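Local coordinates for anthrone oxidase-like protein (Streptomyces ambofaciens, PDB 5F9P) that acts as an oxygenase that cleaves a carbon-carbon bond in atypical angucycline biosynthesis, in an oxidative opening of ring B, at residues A5-L10 with N98-T103; T11-F16 with G56-I61; I34-T39 with V223-S228; E137-L142 with V160-R165. All coordinates share one frame; numbering follows the deposited sequence.

Contact 1 of 4, residues A5-L10 with N98-T103; sequences AEDKHL and NEVAHT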
loop_
_atom_site.group_PDB
_atom_site.type_symbol
_atom_site.label_atom_id
_atom_site.label_comp_id
_atom_site.label_asym_id
_atom_site.label_seq_id
_atom_site.Cartn_x
_atom_site.Cartn_y
_atom_site.Cartn_z
ATOM N N ALA A 5 1.648 -6.425 -12.890
ATOM C CA ALA A 5 1.675 -7.829 -12.483
ATOM C C ALA A 5 2.941 -8.568 -12.939
ATOM O O ALA A 5 3.311 -9.590 -12.358
ATOM C CB ALA A 5 0.430 -8.549 -12.981
ATOM N N GLU A 6 3.607 -8.053 -13.972
ATOM C CA GLU A 6 4.844 -8.671 -14.456
ATOM C C GLU A 6 6.080 -8.237 -13.667
ATOM O O GLU A 6 7.187 -8.717 -13.921
ATOM C CB GLU A 6 5.051 -8.398 -15.946
ATOM C CG GLU A 6 3.925 -8.901 -16.825
ATOM C CD GLU A 6 2.772 -7.921 -16.903
ATOM O OE1 GLU A 6 2.991 -6.712 -16.654
ATOM O OE2 GLU A 6 1.645 -8.361 -17.215
ATOM N N ASP A 7 5.889 -7.332 -12.711
ATOM C CA ASP A 7 6.980 -6.908 -11.837
ATOM C C ASP A 7 7.711 -8.119 -11.279
ATOM O O ASP A 7 7.083 -9.020 -10.727
ATOM C CB ASP A 7 6.451 -6.053 -10.669
ATOM C CG ASP A 7 6.096 -4.627 -11.090
ATOM O OD1 ASP A 7 6.387 -4.264 -12.254
ATOM O OD2 ASP A 7 5.542 -3.869 -10.246
ATOM N N LYS A 8 9.033 -8.140 -11.414
ATOM C CA LYS A 8 9.828 -9.235 -10.876
ATOM C C LYS A 8 10.546 -8.820 -9.596
ATOM O O LYS A 8 11.162 -9.642 -8.921
ATOM C CB LYS A 8 10.837 -9.738 -11.911
ATOM C CG LYS A 8 10.215 -10.565 -13.035
ATOM C CD LYS A 8 11.249 -11.459 -13.739
ATOM C CE LYS A 8 12.337 -10.646 -14.437
ATOM N NZ LYS A 8 13.345 -11.494 -15.154
ATOM N N HIS A 9 10.457 -7.535 -9.265
ATOM C CA HIS A 9 11.072 -7.013 -8.060
ATOM C C HIS A 9 10.145 -7.178 -6.844
ATOM O O HIS A 9 9.013 -7.654 -6.961
ATOM C CB HIS A 9 11.424 -5.543 -8.268
ATOM C CG HIS A 9 10.257 -4.712 -8.693
ATOM N ND1 HIS A 9 9.997 -4.419 -10.013
ATOM C CD2 HIS A 9 9.260 -4.142 -7.975
ATOM C CE1 HIS A 9 8.900 -3.685 -10.088
ATOM N NE2 HIS A 9 8.435 -3.499 -8.865
ATOM N N LEU A 10 10.641 -6.776 -5.681
ATOM C CA LEU A 10 9.926 -6.922 -4.426
ATOM C C LEU A 10 9.128 -5.659 -4.126
ATOM O O LEU A 10 9.651 -4.537 -4.225
ATOM C CB LEU A 10 10.933 -7.201 -3.305
ATOM C CG LEU A 10 10.388 -7.367 -1.894
ATOM C CD1 LEU A 10 9.545 -8.632 -1.804
ATOM C CD2 LEU A 10 11.526 -7.402 -0.894
ATOM N N ASN A 98 5.870 -8.080 -0.355
ATOM C CA ASN A 98 4.823 -8.616 -1.210
ATOM C C ASN A 98 5.279 -8.844 -2.628
ATOM O O ASN A 98 6.292 -8.299 -3.071
ATOM C CB ASN A 98 3.655 -7.623 -1.294
ATOM C CG ASN A 98 3.319 -7.014 0.036
ATOM O OD1 ASN A 98 2.508 -7.551 0.791
ATOM N ND2 ASN A 98 3.960 -5.893 0.349
ATOM N N GLU A 99 4.495 -9.627 -3.354
ATOM C CA GLU A 99 4.601 -9.663 -4.800
ATOM C C GLU A 99 3.261 -9.218 -5.361
ATOM O O GLU A 99 2.225 -9.344 -4.701
ATOM C CB GLU A 99 4.981 -11.056 -5.298
ATOM C CG GLU A 99 3.929 -12.107 -5.098
ATOM C CD GLU A 99 4.437 -13.505 -5.460
ATOM O OE1 GLU A 99 3.627 -14.455 -5.456
ATOM O OE2 GLU A 99 5.650 -13.651 -5.746
ATOM N N VAL A 100 3.284 -8.658 -6.562
ATOM C CA VAL A 100 2.066 -8.172 -7.181
ATOM C C VAL A 100 1.334 -9.366 -7.768
ATOM O O VAL A 100 1.911 -10.119 -8.544
ATOM C CB VAL A 100 2.378 -7.139 -8.283
ATOM C CG1 VAL A 100 1.090 -6.743 -9.023
ATOM C CG2 VAL A 100 3.058 -5.916 -7.675
ATOM N N ALA A 101 0.078 -9.568 -7.379
ATOM C CA ALA A 101 -0.651 -10.735 -7.860
ATOM C C ALA A 101 -1.544 -10.380 -9.050
ATOM O O ALA A 101 -1.777 -11.198 -9.939
ATOM C CB ALA A 101 -1.476 -11.373 -6.728
ATOM N N HIS A 102 -2.046 -9.156 -9.068
ATOM C CA HIS A 102 -3.041 -8.788 -10.054
ATOM C C HIS A 102 -3.151 -7.269 -10.173
ATOM O O HIS A 102 -3.021 -6.556 -9.175
ATOM C CB HIS A 102 -4.394 -9.381 -9.635
ATOM C CG HIS A 102 -5.471 -9.223 -10.659
ATOM N ND1 HIS A 102 -5.649 -10.114 -11.695
ATOM C CD2 HIS A 102 -6.433 -8.280 -10.803
ATOM C CE1 HIS A 102 -6.679 -9.729 -12.429
ATOM N NE2 HIS A 102 -7.175 -8.622 -11.905
ATOM N N THR A 103 -3.371 -6.789 -11.394
ATOM C CA THR A 103 -3.729 -5.392 -11.618
ATOM C C THR A 103 -4.971 -5.290 -12.499
ATOM O O THR A 103 -5.246 -6.153 -13.341
ATOM C CB THR A 103 -2.583 -4.566 -12.262
ATOM O OG1 THR A 103 -2.334 -5.025 -13.602
ATOM C CG2 THR A 103 -1.322 -4.688 -11.440
HETATM O O HOH W 1 5.599 -9.131 -8.445
#
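A5 lies against V100 and T103 where the loop leading into strand 10-17 passes over strand 92-105. The apolar part comes first. V100 CG1, anti to the backbone N (chi1 174°), meets the loop main chain rather than a side-chain tip: it is 3.7 Å from A5 CA, while A5 CB is further off, at 4.4 Å from V100 CG1. T103 CG2 approaches A5 N to 3.7 Å. The other branch of the valine, CG2, lies 4.1 Å from D7 OD2, a methyl beside a carboxylate that gives OD1 to S4 OG. At the far end L10 CD1 comes to 3.5 Å from N98 O, again methyl on main chain.

The polar part runs through one water. It donates to D7 O at 2.7 Å and accepts from V100 N at 3.0 Å, so it bridges the two backbones where they stand too far apart to pair directly. The other polar ends bond outside the two segments: T103 OG1 to G111 O, and N98 ND2 to T11 O. Just beyond V100, A101 and H102 form a classic beta bulge facing V160.

With methyls against main chain and a single water as the only polar bridge between the segments, this is loop packing beside the seam of the barrel, not sheet pairing. The water occupies the V100 N-H, which points into the gap toward the loop, and D7 O with it.

Contact 2 of 4, residues T11-F16 with G56-I61; sequences TVLNLF and GTLNFI
L13 and F60 nestle side by side on the face of the sheet that lines the barrel interior. L13 CD1 sits 3.9 Å above the F60 ring, offset toward the rim and 4.1 Å from the centroid, a CH-pi contact. T11 CG2 comes obliquely to the same ring, 3.7 Å from F60 CE1, so two methyls of strand 10-17 touch the phenyl. Further along, L58 CD1 fills the dip between L13 and L15, touching L13 CB at 4.0 Å. Beyond these strands F60 meets the ring of Y177, and L15 and L58 meet Y221.

On the other face V12, N14 and F16 alternate with them. I61 CD1, ending an extended chain, reaches N14 ND2 at 3.4 Å. Chi1 of F16 (-54°) sets CG anti to the carbonyl carbon; the ring crosses T57 obliquely, with F16 CD2 3.3 Å from T57 OG1. L27 of helix 21-37 and F86 cover this end. F16 O closes to 3.1 Å from G56 CA, where any side chain would run into that oxygen; the glycine lets the strands close.

Three hydrogen-bonded pairs, V12 with I61, N14 with N59 and F16 with T57, hold the antiparallel ladder, V12 N to I61 O being nearly straight (169°). The backbone is thus well satisfied, whereas buried T57 OG1 has no modelled partner and lies against F16 carbon atoms, a small polar cost on the face that helix 21-37 covers.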
loop_
_atom_site.group_PDB
_atom_site.type_symbol
_atom_site.label_atom_id
_atom_site.label_comp_id
_atom_site.label_asym_id
_atom_site.label_seq_id
_atom_site.Cartn_x
_atom_site.Cartn_y
_atom_site.Cartn_z
ATOM N N THR A 11 7.856 -5.831 -3.774
ATOM C CA THR A 11 7.027 -4.693 -3.406
ATOM C C THR A 11 6.875 -4.609 -1.892
ATOM O O THR A 11 6.307 -5.500 -1.259
ATOM C CB THR A 11 5.643 -4.743 -4.087
ATOM O OG1 THR A 11 5.811 -4.645 -5.505
ATOM C CG2 THR A 11 4.792 -3.578 -3.613
ATOM N N VAL A 12 7.378 -3.525 -1.316
ATOM C CA VAL A 12 7.387 -3.370 0.127
ATOM C C VAL A 12 6.426 -2.259 0.552
ATOM O O VAL A 12 6.515 -1.126 0.064
ATOM C CB VAL A 12 8.818 -3.071 0.649
ATOM C CG1 VAL A 12 8.798 -2.723 2.131
ATOM C CG2 VAL A 12 9.733 -4.271 0.397
ATOM N N LEU A 13 5.493 -2.597 1.439
ATOM C CA LEU A 13 4.601 -1.602 2.030
ATOM C C LEU A 13 4.861 -1.448 3.516
ATOM O O LEU A 13 4.710 -2.394 4.292
ATOM C CB LEU A 13 3.134 -1.940 1.777
ATOM C CG LEU A 13 2.615 -1.592 0.376
ATOM C CD1 LEU A 13 3.423 -2.285 -0.722
ATOM C CD2 LEU A 13 1.154 -1.951 0.263
ATOM N N ASN A 14 5.286 -0.249 3.901
ATOM C CA ASN A 14 5.503 0.088 5.299
ATOM C C ASN A 14 4.283 0.843 5.819
ATOM O O ASN A 14 3.993 1.963 5.392
ATOM C CB ASN A 14 6.763 0.931 5.471
ATOM C CG ASN A 14 8.024 0.197 5.057
ATOM O OD1 ASN A 14 8.023 -1.017 4.893
ATOM N ND2 ASN A 14 9.121 0.937 4.919
ATOM N N LEU A 15 3.564 0.195 6.727
ATOM C CA LEU A 15 2.307 0.701 7.247
ATOM C C LEU A 15 2.475 1.172 8.686
ATOM O O LEU A 15 2.934 0.419 9.545
ATOM C CB LEU A 15 1.254 -0.409 7.189
ATOM C CG LEU A 15 -0.087 -0.105 7.866
ATOM C CD1 LEU A 15 -0.782 1.052 7.156
ATOM C CD2 LEU A 15 -0.959 -1.354 7.879
ATOM N N PHE A 16 2.105 2.423 8.939
ATOM C CA PHE A 16 2.229 3.014 10.259
ATOM C C PHE A 16 0.874 3.562 10.721
ATOM O O PHE A 16 0.174 4.228 9.957
ATOM C CB PHE A 16 3.235 4.160 10.219
ATOM C CG PHE A 16 4.577 3.777 9.658
ATOM C CD1 PHE A 16 5.535 3.187 10.467
ATOM C CD2 PHE A 16 4.886 4.022 8.331
ATOM C CE1 PHE A 16 6.767 2.829 9.962
ATOM C CE2 PHE A 16 6.124 3.684 7.818
ATOM C CZ PHE A 16 7.069 3.083 8.637
ATOM N N GLY A 56 -2.365 7.897 10.325
ATOM C CA GLY A 56 -1.322 6.942 10.027
ATOM C C GLY A 56 -0.749 7.288 8.674
ATOM O O GLY A 56 -1.204 8.235 8.050
ATOM N N THR A 57 0.236 6.515 8.229
ATOM C CA THR A 57 0.860 6.720 6.931
ATOM C C THR A 57 1.180 5.375 6.280
ATOM O O THR A 57 1.110 4.325 6.919
ATOM C CB THR A 57 2.195 7.490 7.062
ATOM O OG1 THR A 57 3.080 6.748 7.910
ATOM C CG2 THR A 57 1.967 8.863 7.655
ATOM N N LEU A 58 1.562 5.425 5.010
ATOM C CA LEU A 58 1.912 4.227 4.264
ATOM C C LEU A 58 2.977 4.587 3.245
ATOM O O LEU A 58 2.830 5.562 2.510
ATOM C CB LEU A 58 0.678 3.651 3.550
ATOM C CG LEU A 58 0.911 2.499 2.566
ATOM C CD1 LEU A 58 1.345 1.239 3.294
ATOM C CD2 LEU A 58 -0.341 2.229 1.723
ATOM N N ASN A 59 4.055 3.802 3.217
ATOM C CA ASN A 59 5.052 3.910 2.159
ATOM C C ASN A 59 4.957 2.709 1.225
ATOM O O ASN A 59 5.065 1.555 1.659
ATOM C CB ASN A 59 6.463 4.008 2.752
ATOM C CG ASN A 59 7.377 4.887 1.928
ATOM O OD1 ASN A 59 7.111 5.130 0.758
ATOM N ND2 ASN A 59 8.452 5.394 2.545
ATOM N N PHE A 60 4.741 2.984 -0.055
ATOM C CA PHE A 60 4.714 1.953 -1.085
ATOM C C PHE A 60 6.073 1.986 -1.778
ATOM O O PHE A 60 6.382 2.946 -2.491
ATOM C CB PHE A 60 3.600 2.268 -2.077
ATOM C CG PHE A 60 3.268 1.146 -3.037
ATOM C CD1 PHE A 60 4.178 0.743 -4.009
ATOM C CD2 PHE A 60 2.018 0.536 -3.000
ATOM C CE1 PHE A 60 3.855 -0.264 -4.911
ATOM C CE2 PHE A 60 1.683 -0.476 -3.901
ATOM C CZ PHE A 60 2.601 -0.875 -4.856
ATOM N N ILE A 61 6.879 0.946 -1.550
ATOM C CA ILE A 61 8.303 0.943 -1.907
ATOM C C ILE A 61 8.676 -0.197 -2.852
ATOM O O ILE A 61 8.270 -1.347 -2.644
ATOM C CB ILE A 61 9.189 0.831 -0.649
ATOM C CG1 ILE A 61 8.796 1.915 0.371
ATOM C CG2 ILE A 61 10.682 0.920 -1.011
ATOM C CD1 ILE A 61 9.544 1.825 1.702
#

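Contact 3 of 4, residues I34-T39 with V223-S228; sequences IVDAAT and VVHTRS
H225 and R227 of strand 217-228 reach across to D36 and V35, tying the C-terminal end of helix 21-37 to the outside of the eight-stranded barrel. A classic beta bulge interrupts the strand at V224 and H225, both facing V48. H225 then makes a His-carboxylate hydrogen bond: NE2 donates to D36 OD1 at 2.8 Å, on the syn side of the carboxylate, with the ring and carboxylate planes 60° apart. D36 OD2 turns to A235 N, so both oxygens are engaged. V35 CG1 lies in plane at the imidazole edge, 3.9 Å from H225 CD2.

Two residues on, R227 again projects toward the helix. Its CB packs tightly against V35 CG1, at 3.4 Å, and from there the chain runs extended, CG anti to the backbone N (chi1 -168°). E231 O takes NE. The guanidinium meets carbonyls at and just past the helix end, where its positive charge would probably suit the helix dipole: D36 O stands over one face without a bond. NH1 makes two hydrogen bonds: to V35 O at 2.9 Å, which also accepts A38 N, and to A38 O at 3.0 Å, met on a lone pair in the carbonyl plane.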
loop_
_atom_site.group_PDB
_atom_site.type_symbol
_atom_site.label_atom_id
_atom_site.label_comp_id
_atom_site.label_asym_id
_atom_site.label_seq_id
_atom_site.Cartn_x
_atom_site.Cartn_y
_atom_site.Cartn_z
ATOM N N ILE A 34 13.999 10.185 4.798
ATOM C CA ILE A 34 14.574 8.907 4.369
ATOM C C ILE A 34 14.467 8.703 2.834
ATOM O O ILE A 34 15.426 8.302 2.167
ATOM C CB ILE A 34 13.921 7.734 5.147
ATOM C CG1 ILE A 34 14.265 7.844 6.639
ATOM C CG2 ILE A 34 14.373 6.378 4.585
ATOM C CD1 ILE A 34 13.374 6.999 7.559
ATOM N N VAL A 35 13.301 9.000 2.277
ATOM C CA VAL A 35 13.130 8.932 0.831
ATOM C C VAL A 35 14.117 9.854 0.101
ATOM O O VAL A 35 14.764 9.443 -0.852
ATOM C CB VAL A 35 11.670 9.279 0.414
ATOM C CG1 VAL A 35 11.553 9.472 -1.103
ATOM C CG2 VAL A 35 10.714 8.206 0.911
ATOM N N ASP A 36 14.228 11.093 0.559
ATOM C CA ASP A 36 15.023 12.092 -0.139
ATOM C C ASP A 36 16.512 11.769 -0.105
ATOM O O ASP A 36 17.254 12.131 -1.019
ATOM C CB ASP A 36 14.745 13.487 0.431
ATOM C CG ASP A 36 13.347 13.983 0.101
ATOM O OD1 ASP A 36 12.687 13.386 -0.786
ATOM O OD2 ASP A 36 12.911 14.986 0.710
ATOM N N ALA A 37 16.940 11.067 0.942
ATOM C CA ALA A 37 18.340 10.657 1.078
ATOM C C ALA A 37 18.614 9.250 0.539
ATOM O O ALA A 37 19.764 8.833 0.477
ATOM C CB ALA A 37 18.786 10.758 2.547
ATOM N N ALA A 38 17.567 8.536 0.130
ATOM C CA ALA A 38 17.700 7.144 -0.294
ATOM C C ALA A 38 18.665 6.931 -1.460
ATOM O O ALA A 38 18.441 7.453 -2.563
ATOM C CB ALA A 38 16.330 6.559 -0.642
ATOM N N THR A 39 19.717 6.143 -1.209
ATOM C CA THR A 39 20.666 5.715 -2.244
ATOM C C THR A 39 21.009 4.211 -2.131
ATOM O O THR A 39 21.979 3.742 -2.717
ATOM C CB THR A 39 21.984 6.539 -2.185
ATOM O OG1 THR A 39 22.614 6.351 -0.914
ATOM C CG2 THR A 39 21.703 8.020 -2.358
ATOM N N VAL A 223 -1.678 10.609 -1.714
ATOM C CA VAL A 223 -0.249 10.446 -1.985
ATOM C C VAL A 223 0.385 11.819 -1.887
ATOM O O VAL A 223 -0.078 12.745 -2.536
ATOM C CB VAL A 223 0.040 9.863 -3.377
ATOM C CG1 VAL A 223 1.556 9.913 -3.664
ATOM C CG2 VAL A 223 -0.488 8.433 -3.480
ATOM N N VAL A 224 1.434 11.950 -1.078
ATOM C CA VAL A 224 2.012 13.271 -0.823
ATOM C C VAL A 224 3.459 13.432 -1.289
ATOM O O VAL A 224 3.966 14.541 -1.323
ATOM C CB VAL A 224 1.898 13.677 0.679
ATOM C CG1 VAL A 224 0.416 13.798 1.108
ATOM C CG2 VAL A 224 2.650 12.690 1.567
ATOM N N HIS A 225 4.121 12.337 -1.657
ATOM C CA HIS A 225 5.534 12.413 -2.019
ATOM C C HIS A 225 5.964 11.124 -2.702
ATOM O O HIS A 225 5.599 10.023 -2.276
ATOM C CB HIS A 225 6.384 12.680 -0.764
ATOM C CG HIS A 225 7.801 13.096 -1.044
ATOM N ND1 HIS A 225 8.146 14.387 -1.382
ATOM C CD2 HIS A 225 8.966 12.401 -0.983
ATOM C CE1 HIS A 225 9.457 14.465 -1.543
ATOM N NE2 HIS A 225 9.980 13.274 -1.302
ATOM N N THR A 226 6.722 11.269 -3.779
ATOM C CA THR A 226 7.318 10.123 -4.461
ATOM C C THR A 226 8.689 10.496 -5.010
ATOM O O THR A 226 8.910 11.644 -5.423
ATOM C CB THR A 226 6.448 9.646 -5.640
ATOM O OG1 THR A 226 6.917 8.374 -6.096
ATOM C CG2 THR A 226 6.525 10.630 -6.787
ATOM N N ARG A 227 9.591 9.513 -5.021
ATOM C CA ARG A 227 10.944 9.668 -5.538
ATOM C C ARG A 227 11.472 8.328 -6.058
ATOM O O ARG A 227 11.183 7.288 -5.465
ATOM C CB ARG A 227 11.879 10.177 -4.431
ATOM C CG ARG A 227 13.217 10.637 -4.967
ATOM C CD ARG A 227 14.197 11.139 -3.909
ATOM N NE ARG A 227 15.523 11.177 -4.519
ATOM C CZ ARG A 227 16.555 10.415 -4.177
ATOM N NH1 ARG A 227 16.475 9.589 -3.145
ATOM N NH2 ARG A 227 17.700 10.522 -4.851
ATOM N N SER A 228 12.249 8.349 -7.148
ATOM C CA SER A 228 12.857 7.125 -7.690
ATOM C C SER A 228 14.377 7.138 -7.585
ATOM O O SER A 228 14.980 8.195 -7.371
ATOM C CB SER A 228 12.460 6.922 -9.163
ATOM O OG SER A 228 11.061 6.766 -9.297
#

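Contact 4 of 4, residues E137-L142 with V160-R165; sequences EALDAL and VLKGLR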
loop_
_atom_site.group_PDB
_atom_site.type_symbol
_atom_site.label_atom_id
_atom_site.label_comp_id
_atom_site.label_asym_id
_atom_site.label_seq_id
_atom_site.Cartn_x
_atom_site.Cartn_y
_atom_site.Cartn_z
ATOM N N GLU A 137 -7.478 -18.413 -2.614
ATOM C CA GLU A 137 -8.875 -18.074 -2.792
ATOM C C GLU A 137 -9.068 -16.554 -2.660
ATOM O O GLU A 137 -9.715 -15.915 -3.494
ATOM C CB GLU A 137 -9.707 -18.828 -1.750
ATOM C CG GLU A 137 -11.153 -18.380 -1.637
ATOM C CD GLU A 137 -12.004 -18.830 -2.809
ATOM O OE1 GLU A 137 -11.441 -19.402 -3.774
ATOM O OE2 GLU A 137 -13.236 -18.622 -2.752
ATOM N N ALA A 138 -8.507 -15.982 -1.602
ATOM C CA ALA A 138 -8.573 -14.540 -1.377
ATOM C C ALA A 138 -8.013 -13.755 -2.564
ATOM O O ALA A 138 -8.595 -12.769 -2.996
ATOM C CB ALA A 138 -7.815 -14.170 -0.101
ATOM N N LEU A 139 -6.862 -14.191 -3.065
ATOM C CA LEU A 139 -6.203 -13.513 -4.170
ATOM C C LEU A 139 -7.054 -13.569 -5.431
ATOM O O LEU A 139 -7.192 -12.583 -6.153
ATOM C CB LEU A 139 -4.842 -14.158 -4.436
ATOM C CG LEU A 139 -3.763 -13.931 -3.378
ATOM C CD1 LEU A 139 -2.539 -14.802 -3.670
ATOM C CD2 LEU A 139 -3.376 -12.455 -3.365
ATOM N N ASP A 140 -7.609 -14.743 -5.709
ATOM C CA ASP A 140 -8.474 -14.891 -6.868
ATOM C C ASP A 140 -9.719 -14.024 -6.749
ATOM O O ASP A 140 -10.111 -13.364 -7.708
ATOM C CB ASP A 140 -8.874 -16.345 -7.077
ATOM C CG ASP A 140 -9.541 -16.557 -8.410
ATOM O OD1 ASP A 140 -8.823 -16.510 -9.438
ATOM O OD2 ASP A 140 -10.775 -16.753 -8.436
ATOM N N ALA A 141 -10.333 -14.021 -5.569
ATOM C CA ALA A 141 -11.541 -13.231 -5.343
ATOM C C ALA A 141 -11.301 -11.736 -5.501
ATOM O O ALA A 141 -12.129 -11.037 -6.104
ATOM C CB ALA A 141 -12.142 -13.519 -3.954
ATOM N N LEU A 142 -10.192 -11.250 -4.942
ATOM C CA LEU A 142 -9.896 -9.806 -4.936
ATOM C C LEU A 142 -9.496 -9.309 -6.309
ATOM O O LEU A 142 -9.832 -8.192 -6.684
ATOM C CB LEU A 142 -8.778 -9.470 -3.937
ATOM C CG LEU A 142 -9.147 -9.477 -2.460
ATOM C CD1 LEU A 142 -7.893 -9.445 -1.610
ATOM C CD2 LEU A 142 -10.057 -8.281 -2.155
ATOM N N VAL A 160 -3.608 -5.940 -6.448
ATOM C CA VAL A 160 -3.741 -6.965 -5.409
ATOM C C VAL A 160 -2.370 -7.531 -5.138
ATOM O O VAL A 160 -1.698 -7.994 -6.054
ATOM C CB VAL A 160 -4.696 -8.115 -5.837
ATOM C CG1 VAL A 160 -4.790 -9.189 -4.747
ATOM C CG2 VAL A 160 -6.084 -7.563 -6.176
ATOM N N LEU A 161 -1.944 -7.490 -3.884
ATOM C CA LEU A 161 -0.639 -8.018 -3.516
ATOM C C LEU A 161 -0.760 -9.263 -2.651
ATOM O O LEU A 161 -1.631 -9.351 -1.771
ATOM C CB LEU A 161 0.172 -6.966 -2.762
ATOM C CG LEU A 161 0.249 -5.566 -3.375
ATOM C CD1 LEU A 161 0.991 -4.614 -2.435
ATOM C CD2 LEU A 161 0.966 -5.654 -4.685
ATOM N N LYS A 162 0.134 -10.216 -2.900
ATOM C CA LYS A 162 0.266 -11.408 -2.070
ATOM C C LYS A 162 1.365 -11.187 -1.050
ATOM O O LYS A 162 2.507 -10.905 -1.415
ATOM C CB LYS A 162 0.635 -12.614 -2.933
ATOM C CG LYS A 162 0.872 -13.892 -2.128
ATOM C CD LYS A 162 1.399 -15.032 -3.009
ATOM C CE LYS A 162 1.578 -16.312 -2.191
ATOM N NZ LYS A 162 2.093 -17.454 -3.011
ATOM N N GLY A 163 1.028 -11.322 0.225
ATOM C CA GLY A 163 1.997 -11.144 1.279
ATOM C C GLY A 163 2.997 -12.286 1.280
ATOM O O GLY A 163 2.599 -13.456 1.279
ATOM N N LEU A 164 4.287 -11.941 1.277
ATOM C CA LEU A 164 5.383 -12.923 1.325
ATOM C C LEU A 164 5.884 -13.176 2.748
ATOM O O LEU A 164 6.075 -14.320 3.164
ATOM C CB LEU A 164 6.552 -12.455 0.451
ATOM C CG LEU A 164 6.222 -12.409 -1.038
ATOM C CD1 LEU A 164 7.478 -12.180 -1.869
ATOM C CD2 LEU A 164 5.514 -13.702 -1.444
ATOM N N ARG A 165 6.089 -12.092 3.489
ATOM C CA ARG A 165 6.584 -12.149 4.856
ATOM C C ARG A 165 6.528 -10.726 5.396
ATOM O O ARG A 165 6.371 -9.782 4.627
ATOM C CB ARG A 165 8.019 -12.686 4.879
ATOM C CG ARG A 165 9.019 -11.783 4.195
ATOM C CD ARG A 165 10.350 -12.494 3.969
ATOM N NE ARG A 165 10.242 -13.548 2.966
ATOM C CZ ARG A 165 10.317 -13.349 1.652
ATOM N NH1 ARG A 165 10.502 -12.126 1.166
ATOM N NH2 ARG A 165 10.198 -14.375 0.819
#
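This is helix-on-sheet packing on the outer surface of the barrel, where L139 and L142 of helix 135-142 rest on V160 and K162 of strand 155-167. The short helix and strand segments run antiparallel, at 172° between their directions, and their axes come within 9.0 Å.

V160 supplies the central bump. Its CG1, anti to the backbone N (chi1 179°), meets L139 CD2 at 3.8 Å, the two side chains crossing obliquely. CG2 turns to the last turn of the helix, 4.0 Å from L142 CB and 3.8 Å from L142 C, so CG1 touches both leucines and CG2 meets L142 alone. L139 then spreads its own two methyls: besides V160, CD2 touches L161 O at 3.9 Å, and CD1 lies on the aliphatic start of K162, 3.9 Å from K162 CG. The lysine, extended throughout, crosses L139 at about a right angle and carries its ammonium away from the helix, so it contributes methylenes to a contact made without hydrogen bonds, mostly of apolar side chains. L161 points away from the helix, to the barrel interior.

V174 of the adjoining strand and A101 widen the floor under L139, while V208 of helix 199-211 flanks L142. R207 of that helix makes salt bridges to E137 and D140. A bound glycerol, probably from the crystallisation liquor, lies about 4 Å from the L142 side chain.

Helices packed on one face of an antiparallel sheet, linked beta-alpha-beta-beta-alpha-beta, are the layout of the ferredoxin-like half-barrel of antibiotic biosynthesis monooxygenases.

How the contacts relate
All four contacts reach one closed, eight-stranded antiparallel barrel. Contacts 1 and 4 have centres 11 Å apart and meet through neighbouring strands 92-105 and 155-167, where V160 pairs with A101 and H102. Contact 2, centre to centre about 16 Å from contact 1, joins it through N98 N and T11 O, along the seam between strands 92-105 and 10-17; L13 also touches L161 inside the barrel. The centre of contact 3 is about 12 Å from that of contact 2; contacts 3 and 4, about 27 Å apart, lie on opposite sides of the chain's centre. Along the chain contact 2 is nested within contact 1, contact 4 within contact 3. The strand order is consistent with two ferredoxin-like halves, as in dimeric alpha-beta barrels.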